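Side-chain contacts in clan CA, family C40, NlpC/P60 superfamily cysteine peptidase (Trichomonas vaginalis, PDB 6BIO), which probably acts as a cysteine peptidase that cleaves bacterial peptidoglycan: residues A[145-148]-A[153-156]; A[163-168]-A[186-191]; A[203-208]-A[233-238]; A[246-251]-A[257-262]. One frame throughout, in Å; residues are numbered along the deposited sequence.

Contact 1 of 4, residues A[145-148]-A[153-156]; sequences KWKQ and NDGE
Lys-147 reaches across from the linker that follows strand 133-138 and lays its ammonium against the carboxylate of Asp-154, in the first turn of helix 154-163. The tight part is small: OD1 of Asp-154, through its syn lone pair, takes the salt bridge from Lys-147 NZ at 2.8 Å, while OD2 of the same carboxylate stands 3.3 Å from NZ. The two side chains meet at about a right angle. With CG set between the backbone N and carbonyl carbon (chi1 67°) and the chain extended beyond it, the lysine spans the gap as a straight rod. Its CG also lies 3.9 Å above the plane of the Trp-146 ring, over the ring centre.

The other side is wetter. One water accepts from Lys-147 NZ at 2.9 Å and donates to Asp-154 OD2 at 2.7 Å, closing a ring around the ion pair. Gln-148 adds little against 153-156, its carbonyl being held by Arg-157 NE. Within the 153-156 segment, Asn-153 is the N-cap: its OD1 accepts from Glu-156 N at 3.0 Å.

Arg-157 adds a second salt bridge to Asp-154 OD1, and the Asp-154 backbone bonds to Lys-278 at the C-terminus. Two cations sharing this carboxylate, largely buried at a helix N-terminus, would probably keep it ionised; here the two segments meet through charge, not apolar packing.

Contact 2 of 4, residues A[163-168]-A[186-191]; sequences KTKLGC and MQWAYN
Lys-165 drapes its aliphatic chain over one face of the Trp-188 indole, joining the turn after helix 154-163 to helix 182-191. CB points toward the ring but stands back from it. CG lies beside the backbone N (chi1 -60°), and a single bend at chi2 (-61°) folds the chain onto the six-membered part of the indole. CG comes 3.7 Å from CZ3 of Trp-188. CD arches a little farther off, and CE descends again to make the closest approach, 3.4 Å from CZ2 of Trp-188 and 3.3 Å above the ring plane, offset toward the rim. NZ carries on past the ring, 4.2 Å from Trp-188 CZ2, and gives its hydrogen bond to the carbonyl O of Pro-177.

Trp-188 meets the lysine at about a right angle. Its CG is anti to the backbone N (chi1 168°), which swings the indole off the helix toward the turn. Thr-164 adds a lighter touch, OG1 lying 3.8 Å from CH2 of Trp-188 while it is hydrogen-bonded to Leu-161 O. Tyr-180 meets the indole edge-to-face, and Leu-161 packs on it too.

The lysine's own backbone is set by two linked turns, type I from Lys-163 to Leu-166 and type II from Lys-165 to Cys-168, the latter with Gly-167 at positive phi. The chemistry is a division of labour: the methylenes, CE probably polarised by the neighbouring ammonium, lie over the electron-rich ring, while the charge itself is satisfied by a carbonyl beyond it.

Contact 3 of 4, residues A[203-208]-A[233-238]; sequences VQDLHG and MLVTHV
Gln-204 extends straight from helix 201-204, with CG beside the backbone N (chi1 -68°) and chi2 near 171°, and so brings its amide to Val-238. Asp-205, the next residue, sends its carboxylate in a different direction, CG anti to N (chi1 -178°), to meet Val-235. In this papain-like NlpC/P60 fold, the contact joins a short helix and the type I turn from Gln-204 to His-207 to the start of strand 237-243, where Thr-236 and His-237 form a classic beta bulge opposite Phe-225.

Both meetings set a polar group against methyls. Val-235 CG2 rests 3.7 Å from Asp-205 CG, lying near both carboxylate oxygens. Asp-205 OD1 is hydrogen-bonded to the hydroxyls of Thr-224, Ser-270 and Thr-271. Gln-204 crosses Val-238 at about a right angle. Its NE2 bonds to the carbonyls of His-198 and Ser-183, which fixes the amide flip and turns the oxygen to the valine. Val-238 also packs on Met-186 of helix 182-191. The buried Gln-204 OE1 has no polar partner in the model and sits against both valine methyls, 3.5 Å from Val-238 CG1 and 3.7 Å from Val-238 CG2.

Contact 4 of 4, residues A[246-251]-A[257-262]; sequences QFIHAS and VKYQDF
An antiparallel beta hairpin pairs Gln-246 to Ala-250 with Val-257 to Asp-261 at the edge of the six-stranded catalytic-domain sheet, strand 256-261 being outermost. Phe-247 and His-249 form the hydrogen-bonded pairs with Gln-260 and Lys-258, respectively; bonds run both ways in each, as in Lys-258 N to His-249 O at 2.9 Å.

On the face bearing Phe-247, that ring and Gln-260 run side by side: Gln-260 CB makes a CH-pi contact 3.8 Å from the Phe-247 centroid, 15° off the normal. Gln-260 then bends at chi2 (67°), and in the conformer described its NE2 donates to Asp-261 O at 2.9 Å. His-249 is sandwiched, Ser-251 CB over one ring face and Phe-247 CE1 over the other, with Lys-258 O at its edge; its ND1 is hydrogen-bonded to His-237 NE2, while the buried NE2 has no partner in the model.

The reverse face is apolar in its middle. Ile-248 CD1 lies over the Tyr-259 ring, 4.1 Å from the centroid, and Ile-248 CG2 meets Val-257 CG1 at 3.7 Å.

That face turns to helix 154-163, whose Val-162 and Lys-163 touch Ile-248, while Leu-166 touches Tyr-259. On the other, Phe-247 meets Phe-225 and Tyr-265, and strand 237-243 flanks the hairpin as the next strand inward.

How the contacts relate
Contacts 3 and 4 each supply a histidine to the presumed active site, and contact 2 shares the helix that begins at Cys-182; contact 1 lies where the loop after strand 133-138 meets helix 154-163. His-237 NE2 and His-249 ND1, from contacts 3 and 4, are 2.7 Å apart and hydrogen-bonded. Cys-182 touches His-237, consistent with the Cys-His-His triad of NlpC/P60 peptidases. Contacts 2 and 4 lie 11 Å apart between centres and join through backbone bonds of Gly-167 and Cys-168 to Val-257. Met-186 CG packs 3.7 Å from Val-238 CG1, tying contact 2 to contact 3. Contact 1 touches contact 2 through Gly-155 and Tyr-190, but its centre is about 24 Å from that of contact 3.

Contact 1 of 4, residues A[145-148]-A[153-156]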
# COMPACT_ATOMS: atom_id res chain seq x y z
N LYS A 145 -11.12 7.26 7.06
CA LYS A 145 -10.98 6.27 6.00
C LYS A 145 -9.50 6.18 5.60
O LYS A 145 -8.88 7.20 5.28
CB LYS A 145 -11.82 6.65 4.78
CG LYS A 145 -13.27 6.81 5.05
CD LYS A 145 -13.95 5.49 5.10
CE LYS A 145 -15.44 5.67 5.38
NZ LYS A 145 -15.65 5.99 6.80
N TRP A 146 -8.93 4.98 5.66
CA TRP A 146 -7.51 4.83 5.34
C TRP A 146 -7.25 4.85 3.85
O TRP A 146 -6.13 5.13 3.43
CB TRP A 146 -6.96 3.57 6.01
CG TRP A 146 -7.43 2.29 5.44
CD1 TRP A 146 -8.57 1.56 5.76
CD2 TRP A 146 -6.79 1.58 4.39
NE1 TRP A 146 -8.65 0.46 4.95
CE2 TRP A 146 -7.56 0.44 4.12
CE3 TRP A 146 -5.59 1.77 3.67
CZ2 TRP A 146 -7.17 -0.49 3.15
CZ3 TRP A 146 -5.23 0.85 2.73
CH2 TRP A 146 -6.00 -0.25 2.48
N LYS A 147 -8.26 4.58 3.04
CA LYS A 147 -8.18 4.73 1.60
C LYS A 147 -9.49 5.33 1.10
O LYS A 147 -10.49 5.41 1.84
CB LYS A 147 -7.87 3.40 0.89
CG LYS A 147 -8.96 2.35 0.98
CD LYS A 147 -8.61 1.12 0.16
CE LYS A 147 -9.63 0.02 0.31
NZ LYS A 147 -9.18 -1.22 -0.33
N GLN A 148 -9.49 5.81 -0.14
CA GLN A 148 -10.69 6.37 -0.76
C GLN A 148 -11.86 5.41 -0.67
O GLN A 148 -11.71 4.20 -0.92
CB GLN A 148 -10.44 6.58 -2.25
CG GLN A 148 -10.08 7.94 -2.67
CD GLN A 148 -10.13 8.08 -4.20
OE1 GLN A 148 -9.64 7.20 -4.98
NE2 GLN A 148 -10.76 9.16 -4.66
N ASN A 153 -12.99 -0.17 -7.55
CA ASN A 153 -12.01 -1.16 -7.14
C ASN A 153 -10.72 -0.43 -6.81
O ASN A 153 -10.57 0.78 -7.06
CB ASN A 153 -11.79 -2.24 -8.21
CG ASN A 153 -11.49 -1.64 -9.54
OD1 ASN A 153 -10.47 -0.96 -9.70
ND2 ASN A 153 -12.37 -1.87 -10.52
N ASP A 154 -9.78 -1.17 -6.24
CA ASP A 154 -8.50 -0.61 -5.86
C ASP A 154 -7.69 -0.17 -7.07
O ASP A 154 -6.81 0.69 -6.92
CB ASP A 154 -7.67 -1.60 -5.05
CG ASP A 154 -8.07 -1.66 -3.57
OD1 ASP A 154 -8.81 -0.77 -3.07
OD2 ASP A 154 -7.62 -2.63 -2.92
N GLY A 155 -7.93 -0.72 -8.27
CA GLY A 155 -7.28 -0.18 -9.47
C GLY A 155 -7.63 1.28 -9.74
O GLY A 155 -6.75 2.11 -10.04
N GLU A 156 -8.93 1.61 -9.63
CA GLU A 156 -9.33 3.00 -9.76
C GLU A 156 -8.71 3.83 -8.66
O GLU A 156 -8.32 4.97 -8.89
CB GLU A 156 -10.87 3.10 -9.75
CG GLU A 156 -11.47 2.42 -11.00
CD GLU A 156 -12.95 2.58 -11.17
OE1 GLU A 156 -13.59 3.30 -10.37
OE2 GLU A 156 -13.44 2.02 -12.20
O HOH W 1 -6.43 -2.27 -0.47

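Contact 2 of 4, residues A[163-168]-A[186-191]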
# COMPACT_ATOMS: atom_id res chain seq x y z
N LYS A 163 -2.50 10.23 -10.04
CA LYS A 163 -2.91 11.56 -10.48
C LYS A 163 -2.54 12.62 -9.46
O LYS A 163 -2.22 13.73 -9.85
CB LYS A 163 -4.41 11.61 -10.78
CG LYS A 163 -4.79 10.81 -12.01
CD LYS A 163 -6.30 10.76 -12.19
CE LYS A 163 -6.66 9.77 -13.28
NZ LYS A 163 -8.14 9.81 -13.61
N THR A 164 -2.58 12.29 -8.16
CA THR A 164 -2.25 13.27 -7.13
C THR A 164 -0.79 13.69 -7.20
O THR A 164 -0.41 14.66 -6.52
CB THR A 164 -2.54 12.76 -5.70
OG1 THR A 164 -1.56 11.81 -5.28
CG2 THR A 164 -3.95 12.21 -5.56
N LYS A 165 0.03 12.97 -7.98
CA LYS A 165 1.44 13.29 -8.10
C LYS A 165 1.81 13.90 -9.44
O LYS A 165 3.01 14.13 -9.72
CB LYS A 165 2.32 12.07 -7.81
CG LYS A 165 2.09 11.53 -6.37
CD LYS A 165 2.44 12.55 -5.30
CE LYS A 165 2.24 11.96 -3.93
NZ LYS A 165 2.79 12.80 -2.85
N LEU A 166 0.82 14.16 -10.29
CA LEU A 166 1.11 14.90 -11.52
C LEU A 166 1.91 16.16 -11.21
O LEU A 166 1.59 16.91 -10.27
CB LEU A 166 -0.20 15.27 -12.23
CG LEU A 166 -0.84 14.06 -12.93
CD1 LEU A 166 -2.30 14.34 -13.24
CD2 LEU A 166 -0.06 13.63 -14.20
N GLY A 167 2.96 16.39 -12.01
CA GLY A 167 3.80 17.55 -11.86
C GLY A 167 4.98 17.37 -10.94
O GLY A 167 5.84 18.24 -10.89
N CYS A 168 5.02 16.28 -10.16
CA CYS A 168 6.18 16.04 -9.32
C CYS A 168 7.41 15.78 -10.20
O CYS A 168 7.31 15.17 -11.27
CB CYS A 168 5.93 14.81 -8.42
SG CYS A 168 4.75 15.03 -7.12
N MET A 186 5.04 3.77 -8.87
CA MET A 186 4.13 2.62 -8.82
C MET A 186 4.13 2.02 -7.43
O MET A 186 3.06 1.74 -6.89
CB MET A 186 4.57 1.56 -9.83
CG MET A 186 4.74 1.99 -11.29
SD MET A 186 3.26 2.61 -12.15
CE MET A 186 3.36 4.37 -11.73
N GLN A 187 5.31 1.82 -6.85
CA GLN A 187 5.38 1.18 -5.54
C GLN A 187 4.73 2.06 -4.48
O GLN A 187 3.99 1.56 -3.62
CB GLN A 187 6.81 0.84 -5.19
CG GLN A 187 6.92 0.03 -3.89
CD GLN A 187 8.34 -0.20 -3.45
OE1 GLN A 187 9.13 0.73 -3.27
NE2 GLN A 187 8.68 -1.45 -3.22
N TRP A 188 4.98 3.37 -4.55
CA TRP A 188 4.37 4.30 -3.61
C TRP A 188 2.85 4.22 -3.69
O TRP A 188 2.15 4.20 -2.66
CB TRP A 188 4.87 5.73 -3.92
CG TRP A 188 4.04 6.75 -3.17
CD1 TRP A 188 4.16 7.12 -1.89
CD2 TRP A 188 2.87 7.40 -3.67
NE1 TRP A 188 3.13 7.97 -1.54
CE2 TRP A 188 2.33 8.15 -2.62
CE3 TRP A 188 2.24 7.44 -4.91
CZ2 TRP A 188 1.17 8.93 -2.78
CZ3 TRP A 188 1.11 8.19 -5.05
CH2 TRP A 188 0.57 8.90 -3.98
N ALA A 189 2.29 4.28 -4.90
CA ALA A 189 0.84 4.34 -5.02
C ALA A 189 0.21 3.11 -4.38
O ALA A 189 -0.79 3.19 -3.66
CB ALA A 189 0.43 4.45 -6.49
N TYR A 190 0.78 1.92 -4.65
CA TYR A 190 0.23 0.72 -4.05
C TYR A 190 0.52 0.63 -2.55
O TYR A 190 -0.31 0.08 -1.80
CB TYR A 190 0.64 -0.54 -4.86
CG TYR A 190 -0.32 -0.72 -6.02
CD1 TYR A 190 -1.54 -1.30 -5.79
CD2 TYR A 190 -0.04 -0.27 -7.30
CE1 TYR A 190 -2.47 -1.42 -6.77
CE2 TYR A 190 -0.98 -0.37 -8.31
CZ TYR A 190 -2.18 -0.99 -8.05
OH TYR A 190 -3.15 -1.13 -9.02
N ASN A 191 1.60 1.24 -2.07
CA ASN A 191 1.84 1.32 -0.63
C ASN A 191 0.65 1.99 0.05
O ASN A 191 0.22 1.56 1.13
CB ASN A 191 3.11 2.11 -0.33
CG ASN A 191 3.31 2.24 1.17
OD1 ASN A 191 2.99 3.26 1.78
ND2 ASN A 191 3.80 1.18 1.77

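Contact 3 of 4, residues A[203-208]-A[233-238]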
# COMPACT_ATOMS: atom_id res chain seq x y z
N VAL A 203 11.39 -6.05 -11.88
CA VAL A 203 10.78 -6.97 -10.95
C VAL A 203 9.27 -6.81 -10.89
O VAL A 203 8.54 -7.79 -10.79
CB VAL A 203 11.46 -6.87 -9.57
CG1 VAL A 203 10.85 -7.89 -8.62
CG2 VAL A 203 12.92 -7.15 -9.72
N GLN A 204 8.80 -5.56 -10.99
CA GLN A 204 7.37 -5.34 -11.09
C GLN A 204 6.78 -6.10 -12.26
O GLN A 204 5.65 -6.58 -12.20
CB GLN A 204 7.10 -3.84 -11.24
CG GLN A 204 7.45 -3.07 -9.98
CD GLN A 204 7.42 -1.56 -10.16
OE1 GLN A 204 7.19 -1.04 -11.25
NE2 GLN A 204 7.63 -0.85 -9.09
N ASP A 205 7.58 -6.25 -13.32
CA ASP A 205 7.23 -7.00 -14.53
C ASP A 205 6.94 -8.47 -14.27
O ASP A 205 6.39 -9.13 -15.16
CB ASP A 205 8.42 -6.91 -15.49
CG ASP A 205 8.19 -7.62 -16.83
OD1 ASP A 205 7.33 -7.14 -17.61
OD2 ASP A 205 8.96 -8.58 -17.07
N LEU A 206 7.35 -9.01 -13.13
CA LEU A 206 7.37 -10.46 -12.89
C LEU A 206 6.27 -10.91 -11.96
O LEU A 206 6.17 -12.11 -11.67
CB LEU A 206 8.72 -10.89 -12.32
CG LEU A 206 9.96 -10.54 -13.15
CD1 LEU A 206 11.18 -11.00 -12.42
CD2 LEU A 206 9.88 -11.19 -14.54
N HIS A 207 5.46 -9.98 -11.44
CA HIS A 207 4.44 -10.30 -10.44
C HIS A 207 3.16 -9.58 -10.78
O HIS A 207 3.10 -8.76 -11.69
CB HIS A 207 4.93 -9.99 -9.01
CG HIS A 207 6.23 -10.64 -8.69
ND1 HIS A 207 6.33 -11.97 -8.33
CD2 HIS A 207 7.50 -10.17 -8.73
CE1 HIS A 207 7.60 -12.28 -8.16
NE2 HIS A 207 8.33 -11.20 -8.39
N GLY A 208 2.13 -9.82 -9.98
CA GLY A 208 0.79 -9.37 -10.28
C GLY A 208 0.13 -10.26 -11.31
O GLY A 208 0.78 -11.03 -12.02
N MET A 233 16.34 -6.36 -24.59
CA MET A 233 15.51 -7.36 -23.96
C MET A 233 15.23 -7.08 -22.49
O MET A 233 14.52 -7.86 -21.85
CB MET A 233 16.11 -8.76 -24.14
CG MET A 233 16.33 -9.19 -25.64
SD MET A 233 14.85 -9.10 -26.75
CE MET A 233 13.70 -9.63 -25.52
N LEU A 234 15.74 -5.98 -21.95
CA LEU A 234 15.57 -5.67 -20.52
C LEU A 234 14.41 -4.71 -20.30
O LEU A 234 14.23 -3.74 -21.05
CB LEU A 234 16.83 -5.04 -19.96
CG LEU A 234 18.01 -5.98 -20.06
CD1 LEU A 234 19.12 -5.47 -19.16
CD2 LEU A 234 17.67 -7.43 -19.67
N VAL A 235 13.64 -4.98 -19.24
CA VAL A 235 12.59 -4.06 -18.84
C VAL A 235 13.23 -2.89 -18.10
O VAL A 235 13.99 -3.09 -17.16
CB VAL A 235 11.57 -4.76 -17.94
CG1 VAL A 235 10.65 -3.74 -17.31
CG2 VAL A 235 10.79 -5.80 -18.78
N THR A 236 12.94 -1.68 -18.54
CA THR A 236 13.57 -0.50 -18.01
C THR A 236 12.62 0.61 -17.62
O THR A 236 13.09 1.65 -17.17
CB THR A 236 14.54 0.06 -19.07
OG1 THR A 236 13.80 0.31 -20.27
CG2 THR A 236 15.68 -0.91 -19.36
N HIS A 237 11.32 0.45 -17.83
CA HIS A 237 10.39 1.54 -17.57
C HIS A 237 9.03 0.94 -17.22
O HIS A 237 8.74 -0.22 -17.54
CB HIS A 237 10.27 2.43 -18.82
CG HIS A 237 9.62 3.75 -18.57
ND1 HIS A 237 10.27 4.78 -17.93
CD2 HIS A 237 8.40 4.23 -18.90
CE1 HIS A 237 9.46 5.83 -17.85
NE2 HIS A 237 8.33 5.53 -18.45
N VAL A 238 8.19 1.76 -16.59
CA VAL A 238 6.86 1.33 -16.17
C VAL A 238 5.99 2.56 -16.03
O VAL A 238 6.49 3.64 -15.69
CB VAL A 238 6.94 0.54 -14.84
CG1 VAL A 238 7.50 1.40 -13.72
CG2 VAL A 238 5.59 -0.06 -14.45

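Contact 4 of 4, residues A[246-251]-A[257-262]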
# COMPACT_ATOMS: atom_id res chain seq x y z
N GLN A 246 -4.73 6.45 -21.77
CA GLN A 246 -3.62 7.16 -21.19
C GLN A 246 -3.04 6.35 -20.03
O GLN A 246 -3.76 5.65 -19.31
CB GLN A 246 -4.04 8.48 -20.58
CG GLN A 246 -4.76 9.43 -21.52
CD GLN A 246 -3.90 9.91 -22.64
OE1 GLN A 246 -4.27 9.79 -23.82
NE2 GLN A 246 -2.76 10.47 -22.31
N PHE A 247 -1.73 6.48 -19.85
CA PHE A 247 -1.08 6.09 -18.60
C PHE A 247 -0.37 7.28 -18.01
O PHE A 247 -0.14 8.29 -18.66
CB PHE A 247 -0.16 4.89 -18.77
CG PHE A 247 1.10 5.09 -19.65
CD1 PHE A 247 2.30 5.49 -19.06
CD2 PHE A 247 1.14 4.68 -20.99
CE1 PHE A 247 3.47 5.58 -19.81
CE2 PHE A 247 2.29 4.76 -21.72
CZ PHE A 247 3.47 5.22 -21.13
N ILE A 248 -0.08 7.18 -16.72
CA ILE A 248 0.74 8.16 -16.02
C ILE A 248 2.08 7.53 -15.64
O ILE A 248 2.15 6.35 -15.24
CB ILE A 248 -0.00 8.72 -14.79
CG1 ILE A 248 -1.10 9.68 -15.26
CG2 ILE A 248 0.99 9.42 -13.84
CD1 ILE A 248 -2.02 10.18 -14.16
N HIS A 249 3.15 8.28 -15.81
CA HIS A 249 4.48 7.80 -15.47
C HIS A 249 5.39 8.96 -15.05
O HIS A 249 5.13 10.13 -15.36
CB HIS A 249 5.15 7.03 -16.63
CG HIS A 249 5.41 7.82 -17.88
ND1 HIS A 249 6.37 7.41 -18.79
CD2 HIS A 249 4.81 8.90 -18.44
CE1 HIS A 249 6.40 8.24 -19.82
NE2 HIS A 249 5.45 9.15 -19.64
N ALA A 250 6.44 8.62 -14.32
CA ALA A 250 7.53 9.54 -14.08
C ALA A 250 8.52 9.34 -15.21
O ALA A 250 9.02 8.21 -15.39
CB ALA A 250 8.18 9.29 -12.73
N SER A 251 8.80 10.39 -15.95
CA SER A 251 9.61 10.27 -17.15
C SER A 251 10.75 11.26 -17.15
O SER A 251 10.59 12.39 -16.72
CB SER A 251 8.74 10.59 -18.35
OG SER A 251 9.47 10.51 -19.56
N VAL A 257 6.28 13.72 -13.56
CA VAL A 257 5.16 12.80 -13.57
C VAL A 257 4.08 13.41 -14.45
O VAL A 257 3.64 14.54 -14.20
CB VAL A 257 4.65 12.57 -12.15
CG1 VAL A 257 3.35 11.69 -12.17
CG2 VAL A 257 5.75 11.97 -11.29
N LYS A 258 3.67 12.68 -15.47
CA LYS A 258 2.79 13.18 -16.50
C LYS A 258 2.00 12.07 -17.17
O LYS A 258 2.32 10.87 -17.06
CB LYS A 258 3.57 13.93 -17.58
CG LYS A 258 4.58 13.07 -18.33
CD LYS A 258 5.28 13.89 -19.41
CE LYS A 258 6.44 13.22 -19.91
NZ LYS A 258 6.85 13.84 -21.23
N TYR A 259 0.95 12.50 -17.87
CA TYR A 259 0.21 11.62 -18.76
C TYR A 259 1.02 11.28 -20.00
O TYR A 259 1.86 12.06 -20.48
CB TYR A 259 -1.07 12.30 -19.23
CG TYR A 259 -2.19 12.41 -18.20
CD1 TYR A 259 -3.09 11.38 -18.01
CD2 TYR A 259 -2.36 13.57 -17.45
CE1 TYR A 259 -4.12 11.50 -17.11
CE2 TYR A 259 -3.39 13.68 -16.53
CZ TYR A 259 -4.27 12.65 -16.39
OH TYR A 259 -5.26 12.76 -15.46
N GLN A 260 0.68 10.12 -20.57
CA GLN A 260 1.22 9.67 -21.85
C GLN A 260 0.15 8.88 -22.57
O GLN A 260 -0.51 8.01 -22.00
CB GLN A 260 2.42 8.73 -21.69
CG GLN A 260 2.82 7.99 -23.01
CD GLN A 260 3.37 8.94 -24.09
OE1 GLN A 260 4.18 9.82 -23.77
NE2 GLN A 260 2.96 8.75 -25.38
N ASP A 261 0.02 9.13 -23.87
CA ASP A 261 -0.89 8.37 -24.70
C ASP A 261 -0.32 6.98 -24.94
O ASP A 261 0.79 6.85 -25.47
CB ASP A 261 -1.07 9.10 -26.03
CG ASP A 261 -2.08 8.43 -26.93
OD1 ASP A 261 -1.73 7.38 -27.47
OD2 ASP A 261 -3.21 8.95 -27.09
N PHE A 262 -1.06 5.95 -24.53
CA PHE A 262 -0.52 4.59 -24.53
C PHE A 262 -0.19 4.13 -25.95
O PHE A 262 0.91 3.61 -26.22
CB PHE A 262 -1.56 3.68 -23.86
CG PHE A 262 -1.14 2.24 -23.65
CD1 PHE A 262 0.19 1.80 -23.70
CD2 PHE A 262 -2.14 1.29 -23.38
CE1 PHE A 262 0.50 0.43 -23.48
CE2 PHE A 262 -1.84 -0.06 -23.17
CZ PHE A 262 -0.52 -0.50 -23.23